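Local atomic coordinates of alpha-galactosidase (PDB entry 3A5V), a protein that hydrolyses terminal alpha-linked galactose from galactosides, as a family 27 glycoside hydrolase that assembles into a tetramer. Residues Y163-W168 against W174-T179; T204-V209 against A224-Q229; N219-A224 against Q312-N317; L242-G247 against E283-K288. One frame throughout, in Å; residues are numbered along the deposited sequence.

Interactions 1, 2 and 4 all lie in the beta/alpha barrel, and interaction 3 ties that barrel to the C-terminal beta sandwich. Helix 217-227 serves both interactions 2 and 3, which share A224 and have centres about 11 Å apart; V225 CG1 touches F314 CE2 at 3.7 Å between them. Interaction 1 joins the same cluster where W174 CD2 meets V227 CG1 at 3.5 Å, and both 1 and 2 touch a second subunit. Interaction 4 lies across the chain's centre from interaction 1, centres about 26 Å apart. Barrel enzymes carry their active site at the C-terminal strand ends, where 163-168 leaves its strand; one bound polyether touches N317 of interaction 3, another E283, M286 and N287 of interaction 4.

Interaction 1: residues Y163-W168 against W174-T179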
loop_
_atom_site.group_PDB
_atom_site.type_symbol
_atom_site.label_atom_id
_atom_site.label_comp_id
_atom_site.label_asym_id
_atom_site.label_seq_id
_atom_site.Cartn_x
_atom_site.Cartn_y
_atom_site.Cartn_z
ATOM N N TYR A 163 9.280 -26.405 -11.359
ATOM C CA TYR A 163 9.671 -25.010 -11.177
ATOM C C TYR A 163 9.081 -24.473 -9.865
ATOM O O TYR A 163 7.881 -24.171 -9.790
ATOM C CB TYR A 163 9.220 -24.176 -12.394
ATOM C CG TYR A 163 9.714 -22.726 -12.453
ATOM C CD1 TYR A 163 10.867 -22.311 -11.777
ATOM C CD2 TYR A 163 9.050 -21.789 -13.241
ATOM C CE1 TYR A 163 11.330 -20.972 -11.863
ATOM C CE2 TYR A 163 9.501 -20.464 -13.346
ATOM C CZ TYR A 163 10.633 -20.061 -12.653
ATOM O OH TYR A 163 11.039 -18.747 -12.754
ATOM N N SER A 164 9.937 -24.397 -8.848
ATOM C CA SER A 164 9.549 -23.982 -7.498
ATOM C C SER A 164 9.976 -22.518 -7.330
ATOM O O SER A 164 11.168 -22.224 -7.275
ATOM C CB SER A 164 10.201 -24.904 -6.451
ATOM O OG SER A 164 10.237 -24.359 -5.140
ATOM N N LEU A 165 9.003 -21.606 -7.294
ATOM C CA LEU A 165 9.316 -20.189 -7.024
ATOM C C LEU A 165 9.664 -19.976 -5.568
ATOM O O LEU A 165 9.019 -20.535 -4.671
ATOM C CB LEU A 165 8.151 -19.263 -7.407
ATOM C CG LEU A 165 8.373 -18.421 -8.659
ATOM C CD1 LEU A 165 8.636 -19.313 -9.888
ATOM C CD2 LEU A 165 7.215 -17.481 -8.894
ATOM N N CYS A 166 10.669 -19.140 -5.339
ATOM C CA CYS A 166 11.036 -18.727 -3.995
ATOM C C CYS A 166 11.163 -17.185 -3.933
ATOM O O CYS A 166 12.259 -16.648 -3.760
ATOM C CB CYS A 166 12.331 -19.440 -3.559
ATOM S SG CYS A 166 12.840 -19.107 -1.829
ATOM N N ASN A 167 10.022 -16.494 -4.057
ATOM C CA ASN A 167 9.976 -15.028 -3.972
ATOM C C ASN A 167 9.183 -14.520 -2.750
ATOM O O ASN A 167 8.864 -13.345 -2.650
ATOM C CB ASN A 167 9.505 -14.406 -5.300
ATOM C CG ASN A 167 7.998 -14.076 -5.316
ATOM O OD1 ASN A 167 7.164 -14.823 -4.784
ATOM N ND2 ASN A 167 7.661 -12.954 -5.928
ATOM N N TRP A 168 8.862 -15.448 -1.838
ATOM C CA TRP A 168 8.426 -15.141 -0.487
ATOM C C TRP A 168 7.067 -14.430 -0.436
ATOM O O TRP A 168 6.782 -13.720 0.527
ATOM C CB TRP A 168 9.457 -14.249 0.225
ATOM C CG TRP A 168 10.934 -14.514 -0.082
ATOM C CD1 TRP A 168 11.601 -15.721 -0.028
ATOM C CD2 TRP A 168 11.908 -13.530 -0.456
ATOM N NE1 TRP A 168 12.932 -15.534 -0.352
ATOM C CE2 TRP A 168 13.151 -14.201 -0.604
ATOM C CE3 TRP A 168 11.855 -12.137 -0.659
ATOM C CZ2 TRP A 168 14.334 -13.528 -0.952
ATOM C CZ3 TRP A 168 13.040 -11.464 -1.004
ATOM C CH2 TRP A 168 14.265 -12.167 -1.135
ATOM N N TRP A 174 0.565 -16.224 -6.062
ATOM C CA TRP A 174 -0.695 -16.994 -6.151
ATOM C C TRP A 174 -1.619 -16.481 -7.270
ATOM O O TRP A 174 -2.500 -17.211 -7.733
ATOM C CB TRP A 174 -1.438 -17.020 -4.790
ATOM C CG TRP A 174 -1.493 -15.665 -4.137
ATOM C CD1 TRP A 174 -2.391 -14.659 -4.393
ATOM C CD2 TRP A 174 -0.566 -15.146 -3.174
ATOM N NE1 TRP A 174 -2.087 -13.556 -3.620
ATOM C CE2 TRP A 174 -0.974 -13.829 -2.866
ATOM C CE3 TRP A 174 0.559 -15.684 -2.517
ATOM C CZ2 TRP A 174 -0.300 -13.028 -1.920
ATOM C CZ3 TRP A 174 1.234 -14.894 -1.581
ATOM C CH2 TRP A 174 0.806 -13.572 -1.295
ATOM N N ASN A 175 -1.418 -15.222 -7.685
ATOM C CA ASN A 175 -2.086 -14.644 -8.861
ATOM C C ASN A 175 -1.227 -14.775 -10.130
ATOM O O ASN A 175 -1.698 -15.280 -11.149
ATOM C CB ASN A 175 -2.436 -13.153 -8.644
ATOM C CG ASN A 175 -3.283 -12.911 -7.394
ATOM O OD1 ASN A 175 -4.281 -13.607 -7.137
ATOM N ND2 ASN A 175 -2.893 -11.900 -6.613
ATOM N N PHE A 176 0.024 -14.303 -10.077
ATOM C CA PHE A 176 0.816 -14.148 -11.301
ATOM C C PHE A 176 1.556 -15.392 -11.781
ATOM O O PHE A 176 1.852 -15.520 -12.974
ATOM C CB PHE A 176 1.745 -12.904 -11.269
ATOM C CG PHE A 176 3.013 -13.067 -10.419
ATOM C CD1 PHE A 176 4.079 -13.876 -10.852
ATOM C CD2 PHE A 176 3.157 -12.353 -9.215
ATOM C CE1 PHE A 176 5.258 -14.000 -10.082
ATOM C CE2 PHE A 176 4.339 -12.489 -8.416
ATOM C CZ PHE A 176 5.386 -13.324 -8.863
ATOM N N ALA A 177 1.858 -16.299 -10.856
ATOM C CA ALA A 177 2.799 -17.400 -11.144
ATOM C C ALA A 177 2.097 -18.728 -11.428
ATOM O O ALA A 177 2.745 -19.725 -11.720
ATOM C CB ALA A 177 3.780 -17.569 -9.974
ATOM N N SER A 178 0.771 -18.733 -11.354
ATOM C CA SER A 178 0.030 -19.994 -11.278
ATOM C C SER A 178 0.053 -20.818 -12.564
ATOM O O SER A 178 -0.097 -22.035 -12.511
ATOM C CB SER A 178 -1.415 -19.753 -10.829
ATOM O OG SER A 178 -2.002 -18.750 -11.623
ATOM N N THR A 179 0.219 -20.174 -13.715
ATOM C CA THR A 179 0.277 -20.936 -14.965
ATOM C C THR A 179 1.718 -21.097 -15.463
ATOM O O THR A 179 1.957 -21.803 -16.432
ATOM C CB THR A 179 -0.597 -20.316 -16.099
ATOM O OG1 THR A 179 -0.014 -19.087 -16.539
ATOM C CG2 THR A 179 -2.039 -20.063 -15.619
#
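L165, on barrel strand 162-165, and N167, in the loop that follows, reach F176 and A177, closing part of the beta-alpha-beta unit made by that strand, helix 173-176 and strand 183-185 of the TIM barrel. The backbones stay apart, L165 CA and A177 CA being separated by 8.2 Å, and side chains fill the gap. From CB, L165 leads to CG with chi1 at -107°, away from the usual staggered positions, and the two methyls then part company. CD1 turns back within its own strand and lies over one face of the Y163 ring, 3.5 Å above its plane and toward the rim. CD2 goes forward to the end of helix 173-176: it packs on A177 CB, just past the helix, at 3.6 Å and, more loosely, approaches F176 CE1 at 4.2 Å. The phenyl ring of F176 is brought round to this side by a chi1 of 77°, with CG placed between the backbone N and the carbonyl carbon. N167 and F176 point toward each other, the amide standing almost square to the ring plane, 89° apart. No hydrogen bond crosses the contact. The N167 amide is held by the chain that follows, where ND2 donates to E170 O and OD1 accepts a weak bond from G169 N. Y147 of helix 140-156 packs on both L165 and N167, while G135 of a second subunit packs on F176. At the ring's outer end, N167 ND2 sits near the phenyl plane, at the edge, 3.7 Å from F176 CZ.

Interaction 2: residues T204-V209 against A224-Q229; sequences TTYDCV and AVAVSQ
Y206 leans against A226 and V227 near the C-terminal end of helix 217-227, packing the loop that follows strand 183-185 on the next helix of the TIM barrel. A chi1 of 67° tucks the Y206 ring back over its own backbone, and this sets it next to the helix: Y206 CD1 is 3.6 Å from A226 CB, the methyl lying oblique to the ring. Nearer the backbone, Y206 CB touches V227 CG1 at 4.0 Å; that methyl is held anti to the carbonyl carbon of V227, chi1 -58°. The contact between the segments is wholly apolar. Polar groups act within each piece instead. Q229 folds back so that NE2 gives A226 O a 2.9 Å bond, practically straight at 178° and in the plane of its own amide, and the same nitrogen also bonds to A200 O of a second subunit. In the loop, D207 N makes a weak bond to T205 OG1, and the C203-C208 disulfide staples the chain on both sides of Y206. L210 of that second subunit packs on Y206 and V227, and within the chain W174 of helix 173-176 packs against the same two residues, so the loop and two consecutive barrel helices come together here.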
loop_
_atom_site.group_PDB
_atom_site.type_symbol
_atom_site.label_atom_id
_atom_site.label_comp_id
_atom_site.label_asym_id
_atom_site.label_seq_id
_atom_site.Cartn_x
_atom_site.Cartn_y
_atom_site.Cartn_z
ATOM N N THR A 204 2.363 -9.702 9.126
ATOM C CA THR A 204 1.488 -10.746 9.677
ATOM C C THR A 204 0.427 -11.229 8.657
ATOM O O THR A 204 -0.330 -12.164 8.926
ATOM C CB THR A 204 0.795 -10.264 10.963
ATOM O OG1 THR A 204 0.031 -9.102 10.657
ATOM C CG2 THR A 204 1.834 -9.926 12.065
ATOM N N THR A 205 0.375 -10.592 7.494
ATOM C CA THR A 205 -0.622 -10.968 6.485
ATOM C C THR A 205 0.029 -11.222 5.133
ATOM O O THR A 205 1.213 -10.884 4.927
ATOM C CB THR A 205 -1.743 -9.895 6.305
ATOM O OG1 THR A 205 -1.237 -8.791 5.544
ATOM C CG2 THR A 205 -2.301 -9.411 7.666
ATOM N N TYR A 206 -0.761 -11.812 4.222
ATOM C CA TYR A 206 -0.348 -12.144 2.848
ATOM C C TYR A 206 0.207 -10.927 2.113
ATOM O O TYR A 206 0.992 -11.076 1.179
ATOM C CB TYR A 206 -1.542 -12.729 2.033
ATOM C CG TYR A 206 -2.605 -11.666 1.806
ATOM C CD1 TYR A 206 -3.605 -11.453 2.747
ATOM C CD2 TYR A 206 -2.550 -10.818 0.686
ATOM C CE1 TYR A 206 -4.555 -10.439 2.585
ATOM C CE2 TYR A 206 -3.486 -9.798 0.516
ATOM C CZ TYR A 206 -4.486 -9.627 1.464
ATOM O OH TYR A 206 -5.405 -8.625 1.309
ATOM N N ASP A 207 -0.216 -9.725 2.519
ATOM C CA ASP A 207 0.172 -8.498 1.826
ATOM C C ASP A 207 1.447 -7.870 2.433
ATOM O O ASP A 207 1.410 -7.204 3.472
ATOM C CB ASP A 207 -0.996 -7.505 1.843
ATOM C CG ASP A 207 -0.783 -6.333 0.894
ATOM O OD1 ASP A 207 0.178 -6.346 0.093
ATOM O OD2 ASP A 207 -1.585 -5.390 0.964
ATOM N N CYS A 208 2.568 -8.052 1.751
ATOM C CA CYS A 208 3.865 -7.815 2.371
ATOM C C CYS A 208 4.921 -7.317 1.390
ATOM O O CYS A 208 5.101 -7.895 0.316
ATOM C CB CYS A 208 4.321 -9.130 3.024
ATOM S SG CYS A 208 5.823 -8.960 3.973
ATOM N N VAL A 209 5.635 -6.248 1.752
ATOM C CA VAL A 209 6.737 -5.778 0.904
ATOM C C VAL A 209 8.130 -6.108 1.478
ATOM O O VAL A 209 9.151 -5.769 0.873
ATOM C CB VAL A 209 6.665 -4.239 0.616
ATOM C CG1 VAL A 209 5.345 -3.871 -0.046
ATOM C CG2 VAL A 209 6.868 -3.470 1.873
ATOM N N ALA A 224 -1.010 -18.126 5.155
ATOM C CA ALA A 224 -1.436 -19.167 4.224
ATOM C C ALA A 224 -2.952 -19.252 4.045
ATOM O O ALA A 224 -3.422 -19.585 2.953
ATOM C CB ALA A 224 -0.899 -20.527 4.676
ATOM N N VAL A 225 -3.705 -18.994 5.119
ATOM C CA VAL A 225 -5.171 -19.207 5.072
ATOM C C VAL A 225 -5.862 -18.257 4.079
ATOM O O VAL A 225 -6.956 -18.580 3.572
ATOM C CB VAL A 225 -5.857 -19.137 6.475
ATOM C CG1 VAL A 225 -5.300 -20.239 7.418
ATOM C CG2 VAL A 225 -5.728 -17.725 7.091
ATOM N N ALA A 226 -5.232 -17.099 3.811
ATOM C CA ALA A 226 -5.753 -16.143 2.825
ATOM C C ALA A 226 -5.580 -16.613 1.383
ATOM O O ALA A 226 -6.376 -16.260 0.527
ATOM C CB ALA A 226 -5.095 -14.732 2.991
ATOM N N VAL A 227 -4.548 -17.410 1.111
ATOM C CA VAL A 227 -4.182 -17.714 -0.286
ATOM C C VAL A 227 -4.477 -19.153 -0.736
ATOM O O VAL A 227 -4.349 -19.471 -1.930
ATOM C CB VAL A 227 -2.713 -17.286 -0.615
ATOM C CG1 VAL A 227 -2.536 -15.773 -0.360
ATOM C CG2 VAL A 227 -1.666 -18.081 0.226
ATOM N N SER A 228 -4.889 -20.003 0.207
ATOM C CA SER A 228 -5.276 -21.401 -0.081
ATOM C C SER A 228 -6.249 -21.471 -1.242
ATOM O O SER A 228 -6.182 -22.384 -2.074
ATOM C CB SER A 228 -5.936 -22.050 1.150
ATOM O OG SER A 228 -4.976 -22.330 2.156
ATOM N N GLN A 229 -7.147 -20.482 -1.309
ATOM C CA GLN A 229 -8.162 -20.433 -2.368
ATOM C C GLN A 229 -7.571 -20.498 -3.804
ATOM O O GLN A 229 -8.294 -20.824 -4.752
ATOM C CB GLN A 229 -9.006 -19.147 -2.233
ATOM C CG GLN A 229 -8.171 -17.856 -2.325
ATOM C CD GLN A 229 -9.034 -16.608 -2.164
ATOM O OE1 GLN A 229 -9.995 -16.420 -2.902
ATOM N NE2 GLN A 229 -8.685 -15.754 -1.208
#

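Interaction 3: residues N219-A224 against Q312-N317; sequences NIINKA and QLFSGN
Q312 and F314, on strand 311-318, reach across to N222 and I221 on helix 217-227, joining the C-terminal beta sandwich to the catalytic barrel. The axes of the two segments approach to 12.6 Å, their directions 50° apart, a span bridged by side chains alone. First along the strand, Q312 extends its chain beyond CG toward the helix, and its NE2 comes to 3.8 Å from N222 OD1, too far for a hydrogen bond; the two amide planes are 29° apart. Q312 OE1 stands 4.2 Å from I221 CG2. L313 faces the other way, onto V325 and L327 of the sandwich. F314 returns to the barrel side, with CZ 4.0 Å from I221 CG2, a methyl brought there by lying anti to the backbone N of its isoleucine. I260 of helix 251-263 packs on both I221 and F314. The interface therefore has an apolar part, I221 with F314, and a polar part where R304 NH1 donates to both N222 OD1 and Q312 OE1: one guanidinium nitrogen links the domains through two amide oxygens that do not bond each other.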
loop_
_atom_site.group_PDB
_atom_site.type_symbol
_atom_site.label_atom_id
_atom_site.label_comp_id
_atom_site.label_asym_id
_atom_site.label_seq_id
_atom_site.Cartn_x
_atom_site.Cartn_y
_atom_site.Cartn_z
ATOM N N ASN A 219 2.856 -17.579 12.476
ATOM C CA ASN A 219 2.922 -16.445 11.539
ATOM C C ASN A 219 2.604 -16.908 10.111
ATOM O O ASN A 219 1.779 -16.307 9.406
ATOM C CB ASN A 219 4.312 -15.758 11.620
ATOM C CG ASN A 219 4.489 -14.651 10.581
ATOM O OD1 ASN A 219 4.737 -14.925 9.391
ATOM N ND2 ASN A 219 4.379 -13.389 11.025
ATOM N N ILE A 220 3.265 -17.984 9.682
ATOM C CA ILE A 220 3.044 -18.503 8.340
ATOM C C ILE A 220 1.619 -19.031 8.147
ATOM O O ILE A 220 1.013 -18.766 7.112
ATOM C CB ILE A 220 4.119 -19.560 7.952
ATOM C CG1 ILE A 220 5.454 -18.844 7.728
ATOM C CG2 ILE A 220 3.721 -20.343 6.676
ATOM C CD1 ILE A 220 6.641 -19.789 7.778
ATOM N N ILE A 221 1.080 -19.746 9.141
ATOM C CA ILE A 221 -0.301 -20.245 9.027
ATOM C C ILE A 221 -1.295 -19.088 8.776
ATOM O O ILE A 221 -2.192 -19.211 7.943
ATOM C CB ILE A 221 -0.748 -21.069 10.270
ATOM C CG1 ILE A 221 0.065 -22.374 10.355
ATOM C CG2 ILE A 221 -2.278 -21.363 10.201
ATOM C CD1 ILE A 221 -0.078 -23.121 11.653
ATOM N N ASN A 222 -1.134 -17.975 9.503
ATOM C CA ASN A 222 -2.071 -16.857 9.365
ATOM C C ASN A 222 -1.994 -16.195 7.990
ATOM O O ASN A 222 -2.977 -15.630 7.500
ATOM C CB ASN A 222 -1.906 -15.856 10.530
ATOM C CG ASN A 222 -2.337 -16.453 11.880
ATOM O OD1 ASN A 222 -3.287 -17.242 11.952
ATOM N ND2 ASN A 222 -1.625 -16.088 12.959
ATOM N N LYS A 223 -0.841 -16.301 7.340
ATOM C CA LYS A 223 -0.694 -15.854 5.934
ATOM C C LYS A 223 -1.279 -16.843 4.935
ATOM O O LYS A 223 -1.956 -16.455 3.977
ATOM C CB LYS A 223 0.790 -15.599 5.594
ATOM C CG LYS A 223 1.374 -14.409 6.362
ATOM C CD LYS A 223 2.911 -14.397 6.348
ATOM C CE LYS A 223 3.410 -13.100 7.005
ATOM N NZ LYS A 223 4.884 -13.149 7.346
ATOM N N ALA A 224 -1.010 -18.126 5.155
ATOM C CA ALA A 224 -1.436 -19.167 4.224
ATOM C C ALA A 224 -2.952 -19.252 4.045
ATOM O O ALA A 224 -3.422 -19.585 2.953
ATOM C CB ALA A 224 -0.899 -20.527 4.676
ATOM N N GLN A 312 -8.601 -22.592 16.432
ATOM C CA GLN A 312 -8.915 -22.526 14.995
ATOM C C GLN A 312 -9.490 -23.860 14.520
ATOM O O GLN A 312 -9.094 -24.919 15.019
ATOM C CB GLN A 312 -7.671 -22.163 14.172
ATOM C CG GLN A 312 -6.931 -20.925 14.733
ATOM C CD GLN A 312 -5.787 -20.448 13.856
ATOM O OE1 GLN A 312 -5.631 -20.871 12.704
ATOM N NE2 GLN A 312 -4.988 -19.539 14.402
ATOM N N LEU A 313 -10.436 -23.788 13.584
ATOM C CA LEU A 313 -11.015 -24.981 12.947
ATOM C C LEU A 313 -10.697 -24.952 11.447
ATOM O O LEU A 313 -10.919 -23.926 10.791
ATOM C CB LEU A 313 -12.547 -25.007 13.123
ATOM C CG LEU A 313 -13.315 -26.110 12.365
ATOM C CD1 LEU A 313 -12.919 -27.485 12.898
ATOM C CD2 LEU A 313 -14.838 -25.914 12.429
ATOM N N PHE A 314 -10.192 -26.069 10.921
ATOM C CA PHE A 314 -9.994 -26.236 9.480
ATOM C C PHE A 314 -10.856 -27.393 8.974
ATOM O O PHE A 314 -11.067 -28.392 9.689
ATOM C CB PHE A 314 -8.526 -26.540 9.144
ATOM C CG PHE A 314 -7.571 -25.400 9.436
ATOM C CD1 PHE A 314 -7.158 -25.125 10.747
ATOM C CD2 PHE A 314 -7.058 -24.628 8.392
ATOM C CE1 PHE A 314 -6.258 -24.070 11.013
ATOM C CE2 PHE A 314 -6.164 -23.584 8.640
ATOM C CZ PHE A 314 -5.763 -23.305 9.960
ATOM N N SER A 315 -11.324 -27.258 7.741
ATOM C CA SER A 315 -12.166 -28.276 7.115
ATOM C C SER A 315 -11.938 -28.263 5.612
ATOM O O SER A 315 -11.954 -27.191 4.991
ATOM C CB SER A 315 -13.642 -27.979 7.416
ATOM O OG SER A 315 -14.486 -28.885 6.739
ATOM N N GLY A 316 -11.758 -29.449 5.019
ATOM C CA GLY A 316 -11.568 -29.553 3.582
ATOM C C GLY A 316 -12.049 -30.860 2.988
ATOM O O GLY A 316 -12.093 -31.864 3.666
ATOM N N ASN A 317 -12.407 -30.855 1.713
ATOM C CA ASN A 317 -12.773 -32.113 1.050
ATOM C C ASN A 317 -11.586 -32.995 0.708
ATOM O O ASN A 317 -10.501 -32.500 0.325
ATOM C CB ASN A 317 -13.477 -31.818 -0.279
ATOM C CG ASN A 317 -14.652 -30.887 -0.127
ATOM O OD1 ASN A 317 -14.565 -29.715 -0.481
ATOM N ND2 ASN A 317 -15.752 -31.398 0.408
#

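Interaction 4: residues L242-G247 against E283-K288; sequences LEVGNG and EIIMNK
V244 meets I284 and I285 with no flat group between them; the planar groups of 242-247, the E243 carboxylate and the N246 amide, pair within their own turn. N246 ND2 donates to E243 OE1 at 2.9 Å, staying in its own amide plane but meeting OE1 on the anti side of the carboxylate, 30° out of the carboxylate plane. The same nitrogen also bonds to G271 O, so a carboxylate oxygen and a backbone carbonyl both hold ND2. E243 to N246 form a type II beta turn, closed by N246 N to E243 O at 3.0 Å, with G245 at the positive phi such a turn needs. At its corner V244 is thrust toward helix 279-285. Its CG1, anti to the backbone N (chi1 -175°), settles between two neighbours, 3.9 Å from I284 CB and also 3.9 Å from I285 CG2. CG2 of the valine adds a 4.0 Å touch to I284 CG2. V244 and I285 lie alongside, running antiparallel past one another. Beyond the contact I285 continues to L40 of helix 40-43 and L270 of strand 268-270, and I284 packs on R255 and Y258 of helix 251-263. Past helix 279-285, N287 is the N-cap of helix 288-294, its OD1 accepting from V290 N, and it joins E283 and M286 in lining a polyether site. Across the contact itself there are only aliphatic carbons: shape and exclusion of water join the loop after strand 236-238 to the helix after strand 268-270, while polar groups fix the turn that presents V244.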
loop_
_atom_site.group_PDB
_atom_site.type_symbol
_atom_site.label_atom_id
_atom_site.label_comp_id
_atom_site.label_asym_id
_atom_site.label_seq_id
_atom_site.Cartn_x
_atom_site.Cartn_y
_atom_site.Cartn_z
ATOM N N LEU A 242 9.962 -28.171 6.190
ATOM C CA LEU A 242 9.600 -28.723 7.486
ATOM C C LEU A 242 10.807 -28.709 8.432
ATOM O O LEU A 242 11.879 -29.184 8.065
ATOM C CB LEU A 242 9.093 -30.168 7.310
ATOM C CG LEU A 242 7.765 -30.265 6.535
ATOM C CD1 LEU A 242 7.556 -31.675 5.943
ATOM C CD2 LEU A 242 6.560 -29.836 7.396
ATOM N N GLU A 243 10.604 -28.190 9.642
ATOM C CA GLU A 243 11.642 -28.104 10.688
ATOM C C GLU A 243 11.701 -29.333 11.616
ATOM O O GLU A 243 12.540 -29.393 12.524
ATOM C CB GLU A 243 11.421 -26.836 11.539
ATOM C CG GLU A 243 11.608 -25.524 10.768
ATOM C CD GLU A 243 13.073 -25.098 10.627
ATOM O OE1 GLU A 243 13.973 -25.794 11.148
ATOM O OE2 GLU A 243 13.320 -24.046 10.003
ATOM N N VAL A 244 10.810 -30.299 11.387
ATOM C CA VAL A 244 10.651 -31.463 12.272
ATOM C C VAL A 244 11.977 -32.178 12.614
ATOM O O VAL A 244 12.718 -32.638 11.721
ATOM C CB VAL A 244 9.645 -32.479 11.699
ATOM C CG1 VAL A 244 9.415 -33.612 12.722
ATOM C CG2 VAL A 244 8.307 -31.775 11.329
ATOM N N GLY A 245 12.286 -32.237 13.903
ATOM C CA GLY A 245 13.487 -32.926 14.357
ATOM C C GLY A 245 14.638 -32.004 14.688
ATOM O O GLY A 245 15.632 -32.441 15.282
ATOM N N ASN A 246 14.531 -30.734 14.299
ATOM C CA ASN A 246 15.642 -29.795 14.533
ATOM C C ASN A 246 15.802 -29.364 16.000
ATOM O O ASN A 246 16.903 -28.979 16.417
ATOM C CB ASN A 246 15.621 -28.623 13.533
ATOM C CG ASN A 246 15.907 -29.081 12.094
ATOM O OD1 ASN A 246 16.519 -30.149 11.869
ATOM N ND2 ASN A 246 15.459 -28.289 11.116
ATOM N N GLY A 247 14.734 -29.468 16.791
ATOM C CA GLY A 247 14.875 -29.359 18.255
ATOM C C GLY A 247 14.337 -28.100 18.928
ATOM O O GLY A 247 14.214 -28.068 20.147
ATOM N N GLU A 283 7.552 -40.679 13.779
ATOM C CA GLU A 283 6.120 -40.611 14.107
ATOM C C GLU A 283 5.422 -39.475 13.350
ATOM O O GLU A 283 4.279 -39.630 12.887
ATOM C CB GLU A 283 5.937 -40.450 15.622
ATOM C CG GLU A 283 4.483 -40.478 16.077
ATOM C CD GLU A 283 4.314 -40.350 17.591
ATOM O OE1 GLU A 283 5.280 -40.637 18.350
ATOM O OE2 GLU A 283 3.205 -39.944 18.011
ATOM N N ILE A 284 6.111 -38.341 13.218
ATOM C CA ILE A 284 5.544 -37.157 12.535
ATOM C C ILE A 284 5.659 -37.215 10.994
ATOM O O ILE A 284 4.718 -36.870 10.269
ATOM C CB ILE A 284 6.170 -35.823 13.071
ATOM C CG1 ILE A 284 6.016 -35.688 14.609
ATOM C CG2 ILE A 284 5.583 -34.575 12.319
ATOM C CD1 ILE A 284 4.546 -35.730 15.144
ATOM N N ILE A 285 6.805 -37.657 10.484
ATOM C CA ILE A 285 7.039 -37.549 9.034
ATOM C C ILE A 285 6.767 -38.841 8.245
ATOM O O ILE A 285 6.835 -38.835 7.012
ATOM C CB ILE A 285 8.441 -36.968 8.697
ATOM C CG1 ILE A 285 9.562 -37.986 9.007
ATOM C CG2 ILE A 285 8.647 -35.580 9.416
ATOM C CD1 ILE A 285 10.974 -37.526 8.582
ATOM N N MET A 286 6.487 -39.944 8.942
ATOM C CA MET A 286 6.305 -41.221 8.234
ATOM C C MET A 286 4.926 -41.824 8.416
ATOM O O MET A 286 4.762 -43.050 8.354
ATOM C CB MET A 286 7.385 -42.252 8.628
ATOM C CG MET A 286 8.827 -41.784 8.389
ATOM S SD MET A 286 9.965 -43.160 8.742
ATOM C CE MET A 286 11.556 -42.417 8.371
ATOM N N ASN A 287 3.933 -40.972 8.638
ATOM C CA ASN A 287 2.572 -41.456 8.833
ATOM C C ASN A 287 1.859 -41.431 7.485
ATOM O O ASN A 287 1.520 -40.362 6.982
ATOM C CB ASN A 287 1.849 -40.591 9.883
ATOM C CG ASN A 287 0.424 -41.073 10.176
ATOM O OD1 ASN A 287 -0.318 -41.438 9.263
ATOM N ND2 ASN A 287 0.037 -41.059 11.456
ATOM N N LYS A 288 1.638 -42.605 6.898
ATOM C CA LYS A 288 1.053 -42.695 5.550
ATOM C C LYS A 288 -0.319 -42.056 5.431
ATOM O O LYS A 288 -0.666 -41.578 4.365
ATOM C CB LYS A 288 0.958 -44.165 5.070
ATOM C CG LYS A 288 2.326 -44.852 4.911
ATOM C CD LYS A 288 2.140 -46.343 4.563
ATOM C CE LYS A 288 3.462 -47.083 4.608
ATOM N NZ LYS A 288 3.226 -48.497 4.126
#